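Long-range contacts in DegV family protein (Streptococcus agalactiae, PDB 3LUP), which binds a long-chain fatty acid, here elaidic acid, and may take part in lipid transport or fatty acid metabolism: residues Thr10-Tyr15 with Val28-Ile33; Leu90-Gly95 with Lys121-Pro126; Glu156-Phe161 with Gly280-Asn285. All blocks are in the same frame, centred on the assembly; numbering follows the deposited sequence.

Contact 1 of 3, residues Thr10-Tyr15 with Val28-Ile33; sequences TDTSAY and VLDIPI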
loop_
_atom_site.group_PDB
_atom_site.type_symbol
_atom_site.label_atom_id
_atom_site.label_comp_id
_atom_site.label_asym_id
_atom_site.label_seq_id
_atom_site.Cartn_x
_atom_site.Cartn_y
_atom_site.Cartn_z
ATOM N N THR A 10 9.390 -5.678 -4.302
ATOM C CA THR A 10 8.096 -5.213 -3.869
ATOM C C THR A 10 7.022 -5.905 -4.686
ATOM O O THR A 10 7.329 -6.771 -5.488
ATOM C CB THR A 10 7.980 -3.676 -3.987
ATOM O OG1 THR A 10 6.713 -3.261 -3.452
ATOM C CG2 THR A 10 8.112 -3.223 -5.433
ATOM N N ASP A 11 5.767 -5.534 -4.472
ATOM C CA ASP A 11 4.680 -6.115 -5.230
ATOM C C ASP A 11 3.903 -4.994 -5.889
ATOM O O ASP A 11 4.160 -3.831 -5.631
ATOM C CB ASP A 11 3.793 -6.991 -4.338
ATOM C CG ASP A 11 3.350 -6.275 -3.066
ATOM O OD1 ASP A 11 2.702 -5.193 -3.174
ATOM O OD2 ASP A 11 3.660 -6.802 -1.960
ATOM N N THR A 12 2.970 -5.347 -6.758
ATOM C CA THR A 12 2.252 -4.359 -7.550
ATOM C C THR A 12 1.245 -3.516 -6.745
ATOM O O THR A 12 0.657 -2.582 -7.295
ATOM C CB THR A 12 1.547 -4.996 -8.747
ATOM O OG1 THR A 12 0.584 -5.931 -8.267
ATOM C CG2 THR A 12 2.544 -5.712 -9.637
ATOM N N SER A 13 1.071 -3.811 -5.455
ATOM C CA SER A 13 0.220 -2.980 -4.603
ATOM C C SER A 13 0.927 -1.693 -4.185
ATOM O O SER A 13 0.286 -0.736 -3.771
ATOM C CB SER A 13 -0.263 -3.753 -3.370
ATOM O OG SER A 13 0.684 -3.702 -2.303
ATOM N N ALA A 14 2.252 -1.677 -4.281
ATOM C CA ALA A 14 3.039 -0.470 -3.995
ATOM C C ALA A 14 2.872 0.526 -5.129
ATOM O O ALA A 14 2.935 0.152 -6.297
ATOM C CB ALA A 14 4.487 -0.824 -3.837
ATOM N N TYR A 15 2.637 1.785 -4.802
ATOM C CA TYR A 15 2.579 2.791 -5.843
ATOM C C TYR A 15 3.932 3.458 -5.944
ATOM O O TYR A 15 4.340 4.214 -5.057
ATOM C CB TYR A 15 1.471 3.802 -5.589
ATOM C CG TYR A 15 1.303 4.757 -6.737
ATOM C CD1 TYR A 15 0.300 4.569 -7.680
ATOM C CD2 TYR A 15 2.163 5.849 -6.897
ATOM C CE1 TYR A 15 0.154 5.445 -8.754
ATOM C CE2 TYR A 15 2.025 6.718 -7.957
ATOM C CZ TYR A 15 1.017 6.511 -8.881
ATOM O OH TYR A 15 0.866 7.378 -9.934
ATOM N N VAL A 28 9.405 -6.251 -9.081
ATOM C CA VAL A 28 8.006 -6.144 -8.672
ATOM C C VAL A 28 7.270 -7.438 -8.934
ATOM O O VAL A 28 7.095 -7.834 -10.092
ATOM C CB VAL A 28 7.227 -5.013 -9.418
ATOM C CG1 VAL A 28 5.912 -4.786 -8.730
ATOM C CG2 VAL A 28 8.008 -3.716 -9.480
ATOM N N LEU A 29 6.827 -8.072 -7.855
ATOM C CA LEU A 29 6.003 -9.281 -7.916
ATOM C C LEU A 29 4.552 -8.932 -8.225
ATOM O O LEU A 29 4.023 -7.977 -7.656
ATOM C CB LEU A 29 6.044 -9.999 -6.566
ATOM C CG LEU A 29 7.146 -10.992 -6.220
ATOM C CD1 LEU A 29 8.452 -10.639 -6.883
ATOM C CD2 LEU A 29 7.313 -11.085 -4.706
ATOM N N ASP A 30 3.905 -9.715 -9.092
ATOM C CA ASP A 30 2.496 -9.487 -9.431
ATOM C C ASP A 30 1.506 -10.075 -8.431
ATOM O O ASP A 30 1.696 -11.178 -7.920
ATOM C CB ASP A 30 2.179 -10.007 -10.831
ATOM C CG ASP A 30 3.015 -9.331 -11.908
ATOM O OD1 ASP A 30 3.304 -8.113 -11.794
ATOM O OD2 ASP A 30 3.398 -10.030 -12.872
ATOM N N ILE A 31 0.446 -9.319 -8.159
ATOM C CA ILE A 31 -0.678 -9.790 -7.334
ATOM C C ILE A 31 -1.889 -10.111 -8.205
ATOM O O ILE A 31 -2.432 -9.228 -8.858
ATOM C CB ILE A 31 -1.074 -8.762 -6.230
ATOM C CG1 ILE A 31 0.140 -8.450 -5.336
ATOM C CG2 ILE A 31 -2.283 -9.279 -5.424
ATOM C CD1 ILE A 31 -0.077 -7.402 -4.274
ATOM N N PRO A 32 -2.298 -11.384 -8.231
ATOM C CA PRO A 32 -3.462 -11.783 -9.014
ATOM C C PRO A 32 -4.796 -11.296 -8.435
ATOM O O PRO A 32 -4.965 -11.219 -7.217
ATOM C CB PRO A 32 -3.401 -13.315 -8.972
ATOM C CG PRO A 32 -1.973 -13.644 -8.620
ATOM C CD PRO A 32 -1.595 -12.550 -7.666
ATOM N N ILE A 33 -5.723 -10.947 -9.321
ATOM C CA ILE A 33 -7.097 -10.713 -8.925
ATOM C C ILE A 33 -7.974 -11.848 -9.468
ATOM O O ILE A 33 -7.775 -12.324 -10.587
ATOM C CB ILE A 33 -7.628 -9.324 -9.385
ATOM C CG1 ILE A 33 -8.256 -9.401 -10.768
ATOM C CG2 ILE A 33 -6.533 -8.239 -9.351
ATOM C CD1 ILE A 33 -9.239 -8.304 -11.007
#
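T10 and D11, the last residues of strand 6-11, lie beside V28 and L29 of strand 26-29 as parallel neighbours in a four-stranded parallel sheet, with 26-29 at the outer position of this chain. The tight part begins at the backbone, where L29 N donates to T10 O over 2.7 Å and almost straight (168°). T10 and V28 point the same way, their CG2 methyls 4.1 Å apart, and T10 OG1 is hydrogen-bonded to L90 O. On the buried side the I31 side chain crosses D11 and brings its CD1 to 3.7 Å from D11 OD1, with S13 CB packed against the same methyl. The other branch of I31, CG2, faces the elaidic acid. The D11 carboxylate is held by several donors. CG stands between the backbone N and the carbonyl carbon (chi1 51°), and OD1 accepts S13 OG at 2.7 Å, somewhat above the carboxylate plane, while its anti lone pair takes S13 N at 3.1 Å. The latter bond forms an Asx turn within the type I turn D11-A14. OD2 receives I92 N, and S13 OG is also bonded to T123 OG1.

V28 and T12 face solvent, yet V28 CG1 still rests on the D11-T12 peptide, 3.5 Å from D11 C. Looseness is confined to what follows L29. The bond from T12 N to L29 O is weak and bent, and where the strand pairing ends, T12 OG1 accepts a long, weak bond of 3.4 Å from I31 N. At the edge, T12 CG2 stands 3.3 Å from D30 OD1, a contact without a hydrogen bond.

Contact 2 of 3, residues Leu90-Gly95 with Lys121-Pro126; sequences LFIAAG and KITSAP. With ELA (Elaidic acid), chain B.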
loop_
_atom_site.group_PDB
_atom_site.type_symbol
_atom_site.label_atom_id
_atom_site.label_comp_id
_atom_site.label_asym_id
_atom_site.label_seq_id
_atom_site.Cartn_x
_atom_site.Cartn_y
_atom_site.Cartn_z
ATOM N N LEU A 90 10.128 -5.194 0.445
ATOM C CA LEU A 90 9.116 -4.280 1.011
ATOM C C LEU A 90 7.726 -4.527 0.397
ATOM O O LEU A 90 7.330 -3.908 -0.602
ATOM C CB LEU A 90 9.536 -2.822 0.825
ATOM C CG LEU A 90 10.773 -2.338 1.578
ATOM C CD1 LEU A 90 11.079 -0.901 1.179
ATOM C CD2 LEU A 90 10.586 -2.449 3.081
ATOM N N PHE A 91 7.003 -5.455 1.013
ATOM C CA PHE A 91 5.735 -5.914 0.487
ATOM C C PHE A 91 4.551 -5.401 1.301
ATOM O O PHE A 91 4.714 -4.885 2.421
ATOM C CB PHE A 91 5.704 -7.442 0.448
ATOM C CG PHE A 91 6.891 -8.052 -0.234
ATOM C CD1 PHE A 91 7.006 -8.010 -1.625
ATOM C CD2 PHE A 91 7.896 -8.661 0.515
ATOM C CE1 PHE A 91 8.108 -8.551 -2.260
ATOM C CE2 PHE A 91 8.993 -9.221 -0.100
ATOM C CZ PHE A 91 9.112 -9.165 -1.499
ATOM N N ILE A 92 3.369 -5.552 0.703
ATOM C CA ILE A 92 2.073 -5.350 1.347
ATOM C C ILE A 92 2.028 -5.750 2.856
ATOM O O ILE A 92 2.611 -6.766 3.270
ATOM C CB ILE A 92 0.985 -6.082 0.503
ATOM C CG1 ILE A 92 -0.426 -5.767 0.986
ATOM C CG2 ILE A 92 1.216 -7.590 0.474
ATOM C CD1 ILE A 92 -1.465 -5.803 -0.131
ATOM N N ALA A 93 1.354 -4.923 3.661
ATOM C CA ALA A 93 1.143 -5.150 5.105
ATOM C C ALA A 93 0.817 -6.583 5.530
ATOM O O ALA A 93 -0.101 -7.198 4.995
ATOM C CB ALA A 93 0.034 -4.224 5.596
ATOM N N ALA A 94 1.544 -7.094 6.520
ATOM C CA ALA A 94 1.222 -8.377 7.192
ATOM C C ALA A 94 -0.239 -8.486 7.657
ATOM O O ALA A 94 -0.812 -9.571 7.656
ATOM C CB ALA A 94 2.161 -8.599 8.388
ATOM N N GLY A 95 -0.827 -7.353 8.062
ATOM C CA GLY A 95 -2.194 -7.300 8.587
ATOM C C GLY A 95 -3.310 -7.342 7.552
ATOM O O GLY A 95 -4.492 -7.349 7.907
ATOM N N LYS A 121 3.610 -2.722 6.972
ATOM C CA LYS A 121 2.377 -2.292 7.652
ATOM C C LYS A 121 1.556 -1.300 6.833
ATOM O O LYS A 121 0.670 -0.609 7.353
ATOM C CB LYS A 121 2.679 -1.711 9.026
ATOM C CG LYS A 121 3.339 -2.686 9.984
ATOM C CD LYS A 121 3.485 -2.013 11.320
ATOM C CE LYS A 121 4.250 -2.854 12.298
ATOM N NZ LYS A 121 4.526 -2.002 13.489
ATOM N N ILE A 122 1.847 -1.237 5.540
ATOM C CA ILE A 122 1.146 -0.318 4.656
ATOM C C ILE A 122 1.068 -0.875 3.231
ATOM O O ILE A 122 1.352 -2.058 3.004
ATOM C CB ILE A 122 1.744 1.120 4.750
ATOM C CG1 ILE A 122 0.710 2.163 4.324
ATOM C CG2 ILE A 122 3.133 1.234 4.085
ATOM C CD1 ILE A 122 -0.441 2.309 5.358
ATOM N N THR A 123 0.639 -0.047 2.295
ATOM C CA THR A 123 0.587 -0.440 0.901
ATOM C C THR A 123 0.435 0.817 0.063
ATOM O O THR A 123 0.602 1.910 0.578
ATOM C CB THR A 123 -0.541 -1.498 0.639
ATOM O OG1 THR A 123 -0.395 -2.037 -0.676
ATOM C CG2 THR A 123 -1.939 -0.907 0.805
ATOM N N SER A 124 0.133 0.675 -1.221
ATOM C CA SER A 124 -0.043 1.834 -2.096
ATOM C C SER A 124 1.201 2.742 -2.018
ATOM O O SER A 124 2.330 2.231 -2.060
ATOM C CB SER A 124 -1.335 2.583 -1.736
ATOM O OG SER A 124 -1.528 3.712 -2.568
ATOM N N ALA A 125 0.994 4.053 -1.856
ATOM C CA ALA A 125 2.042 5.055 -2.072
ATOM C C ALA A 125 3.137 5.129 -0.996
ATOM O O ALA A 125 4.317 5.328 -1.331
ATOM C CB ALA A 125 1.425 6.417 -2.309
ATOM N N PRO A 126 2.761 5.004 0.299
ATOM C CA PRO A 126 3.795 4.896 1.329
ATOM C C PRO A 126 4.754 3.733 1.093
ATOM O O PRO A 126 5.959 3.881 1.312
ATOM C CB PRO A 126 2.973 4.686 2.606
ATOM C CG PRO A 126 1.781 5.510 2.384
ATOM C CD PRO A 126 1.441 5.254 0.920
HETATM C CA ELA B . -4.319 -12.122 0.134
HETATM C C ELA B . -5.205 -13.371 0.191
HETATM O O ELA B . -6.442 -13.352 -0.080
HETATM C C3 ELA B . -4.207 -11.505 -1.258
HETATM C C4 ELA B . -3.087 -10.471 -1.315
HETATM C C5 ELA B . -3.579 -9.085 -1.777
HETATM C C6 ELA B . -4.139 -8.266 -0.606
HETATM C C7 ELA B . -4.986 -7.046 -0.951
HETATM C C8 ELA B . -5.509 -6.393 0.335
HETATM C C9 ELA B . -5.565 -4.877 0.213
HETATM C C10 ELA B . -6.276 -4.035 1.206
HETATM C C11 ELA B . -6.789 -2.669 0.797
HETATM C C12 ELA B . -6.408 -1.576 1.787
HETATM C C13 ELA B . -5.390 -0.592 1.237
HETATM C C14 ELA B . -5.543 0.811 1.809
HETATM C C15 ELA B . -4.546 1.764 1.133
HETATM C C16 ELA B . -4.391 3.108 1.848
HETATM C C17 ELA B . -2.967 3.300 2.359
HETATM C C18 ELA B . -2.490 4.741 2.233
HETATM O OXT ELA B . -4.689 -14.458 0.542
#
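A93 and I122 meet through flat peptide groups: A93 N donates to I122 O at 2.9 Å, lying 17° from the plane of that carbonyl. The A93 methyl sits above the face of the peptide joining K121 to I122, with CB 3.5 Å from K121 C. D119 OD1 accepts both A94 N and K121 N, a second link between the two loops. The F91 side chain leaves the backbone away from 121-126, and its ring packs edge-to-face with F99.

Beside this polar join, I92 and T123 stand side by side and point the same way, with I92 CD1 4.0 Å from T123 OG1. Both reach the bound elaidic acid. In I92, CG1 is anti to the backbone N (chi1 -172°), and CD1 beyond it comes to 3.7 Å from C6 of the ligand. T123 turns two different branches to two tasks: its methyl CG2 lies 3.5 Å from C13, while OG1 is bonded to Q127 OE1 as well as to S13. Further along the alkyl chain, I122 CD1 is 4.0 Å from C17. K121 leads the other way, its NZ reaching E197 O.

Segment 90-95 follows parallel strand 86-89. Segment 121-126 leads from the loop after strand 114-116 into helix 124-138. Loops at the C-terminal edge of a parallel alpha/beta sheet are a common place for a binding site, and here they contribute I92 and T123 to the lining of the fatty-acid pocket.

Contact 3 of 3, residues Glu156-Phe161 with Gly280-Asn285; sequences EKIEGF and GITPKN. With ELA (Elaidic acid), chain B.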
loop_
_atom_site.group_PDB
_atom_site.type_symbol
_atom_site.label_atom_id
_atom_site.label_comp_id
_atom_site.label_asym_id
_atom_site.label_seq_id
_atom_site.Cartn_x
_atom_site.Cartn_y
_atom_site.Cartn_z
ATOM N N GLU A 156 7.393 3.217 10.982
ATOM C CA GLU A 156 6.697 3.676 12.193
ATOM C C GLU A 156 5.972 5.017 12.081
ATOM O O GLU A 156 5.056 5.291 12.856
ATOM C CB GLU A 156 7.674 3.745 13.368
ATOM C CG GLU A 156 8.363 2.424 13.680
ATOM C CD GLU A 156 7.382 1.306 13.980
ATOM O OE1 GLU A 156 6.931 1.209 15.144
ATOM O OE2 GLU A 156 7.073 0.518 13.064
ATOM N N LYS A 157 6.384 5.871 11.153
ATOM C CA LYS A 157 5.782 7.191 11.055
ATOM C C LYS A 157 4.744 7.251 9.953
ATOM O O LYS A 157 3.903 8.135 9.957
ATOM C CB LYS A 157 6.835 8.284 10.865
ATOM C CG LYS A 157 8.026 8.259 11.837
ATOM C CD LYS A 157 7.647 8.354 13.315
ATOM C CE LYS A 157 7.427 9.782 13.763
ATOM N NZ LYS A 157 7.087 9.871 15.223
ATOM N N ILE A 158 4.801 6.295 9.025
ATOM C CA ILE A 158 3.814 6.169 7.959
ATOM C C ILE A 158 2.403 6.029 8.542
ATOM O O ILE A 158 2.208 5.414 9.590
ATOM C CB ILE A 158 4.148 4.984 7.024
ATOM C CG1 ILE A 158 5.316 5.339 6.110
ATOM C CG2 ILE A 158 2.960 4.600 6.150
ATOM C CD1 ILE A 158 6.095 4.155 5.640
ATOM N N GLU A 159 1.429 6.625 7.869
ATOM C CA GLU A 159 0.041 6.579 8.287
ATOM C C GLU A 159 -0.791 6.401 7.041
ATOM O O GLU A 159 -0.423 6.905 5.976
ATOM C CB GLU A 159 -0.369 7.900 8.949
ATOM C CG GLU A 159 0.421 8.280 10.220
ATOM C CD GLU A 159 0.154 7.359 11.433
ATOM O OE1 GLU A 159 -0.967 6.781 11.563
ATOM O OE2 GLU A 159 1.080 7.231 12.265
ATOM N N GLY A 160 -1.917 5.709 7.169
ATOM C CA GLY A 160 -2.824 5.506 6.054
ATOM C C GLY A 160 -4.254 5.567 6.541
ATOM O O GLY A 160 -4.685 4.707 7.304
ATOM N N PHE A 161 -4.982 6.593 6.108
ATOM C CA PHE A 161 -6.372 6.798 6.499
ATOM C C PHE A 161 -7.296 6.697 5.286
ATOM O O PHE A 161 -6.930 7.114 4.201
ATOM C CB PHE A 161 -6.513 8.150 7.194
ATOM C CG PHE A 161 -5.991 8.160 8.616
ATOM C CD1 PHE A 161 -6.879 8.228 9.700
ATOM C CD2 PHE A 161 -4.627 8.083 8.877
ATOM C CE1 PHE A 161 -6.416 8.220 11.019
ATOM C CE2 PHE A 161 -4.153 8.086 10.203
ATOM C CZ PHE A 161 -5.055 8.151 11.275
ATOM N N GLY A 280 -2.111 8.716 2.428
ATOM C CA GLY A 280 -0.973 8.070 3.057
ATOM C C GLY A 280 0.141 9.084 3.181
ATOM O O GLY A 280 0.359 9.876 2.246
ATOM N N ILE A 281 0.819 9.076 4.335
ATOM C CA ILE A 281 2.001 9.906 4.555
ATOM C C ILE A 281 3.250 9.050 4.787
ATOM O O ILE A 281 3.173 7.937 5.329
ATOM C CB ILE A 281 1.823 10.938 5.715
ATOM C CG1 ILE A 281 1.874 10.248 7.087
ATOM C CG2 ILE A 281 0.564 11.832 5.492
ATOM C CD1 ILE A 281 1.781 11.180 8.278
ATOM N N THR A 282 4.390 9.580 4.360
ATOM C CA THR A 282 5.666 8.918 4.511
ATOM C C THR A 282 6.678 9.978 4.885
ATOM O O THR A 282 6.691 11.044 4.268
ATOM C CB THR A 282 6.135 8.272 3.183
ATOM O OG1 THR A 282 5.104 7.429 2.681
ATOM C CG2 THR A 282 7.381 7.442 3.385
ATOM N N PRO A 283 7.543 9.689 5.884
ATOM C CA PRO A 283 8.616 10.610 6.229
ATOM C C PRO A 283 9.516 10.869 5.026
ATOM O O PRO A 283 9.790 9.959 4.250
ATOM C CB PRO A 283 9.409 9.840 7.285
ATOM C CG PRO A 283 8.472 8.816 7.799
ATOM C CD PRO A 283 7.599 8.448 6.686
ATOM N N LYS A 284 9.962 12.105 4.864
ATOM C CA LYS A 284 10.993 12.383 3.886
ATOM C C LYS A 284 12.316 11.740 4.288
ATOM O O LYS A 284 12.704 11.727 5.460
ATOM C CB LYS A 284 11.163 13.881 3.657
ATOM C CG LYS A 284 10.077 14.444 2.795
ATOM C CD LYS A 284 10.336 15.874 2.435
ATOM C CE LYS A 284 9.052 16.487 1.939
ATOM N NZ LYS A 284 9.276 17.838 1.401
ATOM N N ASN A 285 12.972 11.182 3.281
ATOM C CA ASN A 285 14.306 10.638 3.398
ATOM C C ASN A 285 15.330 11.726 3.737
ATOM O O ASN A 285 15.769 11.848 4.883
ATOM C CB ASN A 285 14.684 9.970 2.073
ATOM C CG ASN A 285 15.603 8.793 2.264
ATOM O OD1 ASN A 285 15.306 7.893 3.042
ATOM N ND2 ASN A 285 16.724 8.789 1.556
HETATM C CA ELA B . -4.319 -12.122 0.134
HETATM C C ELA B . -5.205 -13.371 0.191
HETATM O O ELA B . -6.442 -13.352 -0.080
HETATM C C3 ELA B . -4.207 -11.505 -1.258
HETATM C C4 ELA B . -3.087 -10.471 -1.315
HETATM C C5 ELA B . -3.579 -9.085 -1.777
HETATM C C6 ELA B . -4.139 -8.266 -0.606
HETATM C C7 ELA B . -4.986 -7.046 -0.951
HETATM C C8 ELA B . -5.509 -6.393 0.335
HETATM C C9 ELA B . -5.565 -4.877 0.213
HETATM C C10 ELA B . -6.276 -4.035 1.206
HETATM C C11 ELA B . -6.789 -2.669 0.797
HETATM C C12 ELA B . -6.408 -1.576 1.787
HETATM C C13 ELA B . -5.390 -0.592 1.237
HETATM C C14 ELA B . -5.543 0.811 1.809
HETATM C C15 ELA B . -4.546 1.764 1.133
HETATM C C16 ELA B . -4.391 3.108 1.848
HETATM C C17 ELA B . -2.967 3.300 2.359
HETATM C C18 ELA B . -2.490 4.741 2.233
HETATM O OXT ELA B . -4.689 -14.458 0.542
#
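E159 and I281 lie side by side with their side chains pointing the same way, the aliphatic part of the glutamate running against the isoleucine. E159 CB is 3.7 Å from I281 CG1, and E159 CG is equally close to I281 CD1. I281 reaches this position because CG1 stands between the backbone N and the carbonyl carbon (chi1 74°). M224 of helix 210-224 packs against both residues. E159 CB lies at the edge of the F161 ring, in its plane, and that ring also contacts F279, H194 and Y204.

I158 is turned to the other side of the strands. It lies alongside T282, CG1 to CG2 at 4.0 Å, and crosses P283 at about a right angle, where the same CG1 rests 3.9 Å from P283 CD. P126 of helix 124-138 packs on I158 and T282 alike. K157 also crosses P283 at about a right angle, its CB 3.5 Å from P283 CG. The lysine chain then bends away from the proline, and its NZ forms a salt bridge with D227.

Strands 159-163 and 277-283 are antiparallel neighbours in the middle of a six-stranded mixed sheet, and the axes of 159-161 and 280-283 run at 171° to each other. E159 and I281 form a hydrogen-bonded pair: I281 N donates to E159 O at 3.0 Å, while the return bond from E159 N to I281 O is weak.

Next to them G160 and G280 make a non-hydrogen-bonded pair on the face opposite E159 and I281. Neither carries a side chain, and the methyl end of the elaidic acid comes close to the backbone there, C18 being 3.8 Å from G280 CA and 3.9 Å from G160 CA.

How the contacts relate
The three contacts follow one another along the chain and line up beside the elaidic acid. Contacts 1 and 2 have centres about 10 Å apart and are directly joined: Y15 N and S124 O are 2.8 Å apart, a probable hydrogen bond, and L29 CD2 packs against F91 CE1. Contact 2 is about 11 Å from contact 3, centre to centre, and meets it where P126 CB lies 3.5 Å from I158 CG2, so the start of helix 124-138 packs where strand 159-163 of the mixed sheet begins. Contacts 1 and 3 do not touch, their nearest atoms being about 8 Å apart. All three nevertheless supply pocket residues, with G160 and G280 at the methyl end; R175 NH2 is hydrogen-bonded to the acid.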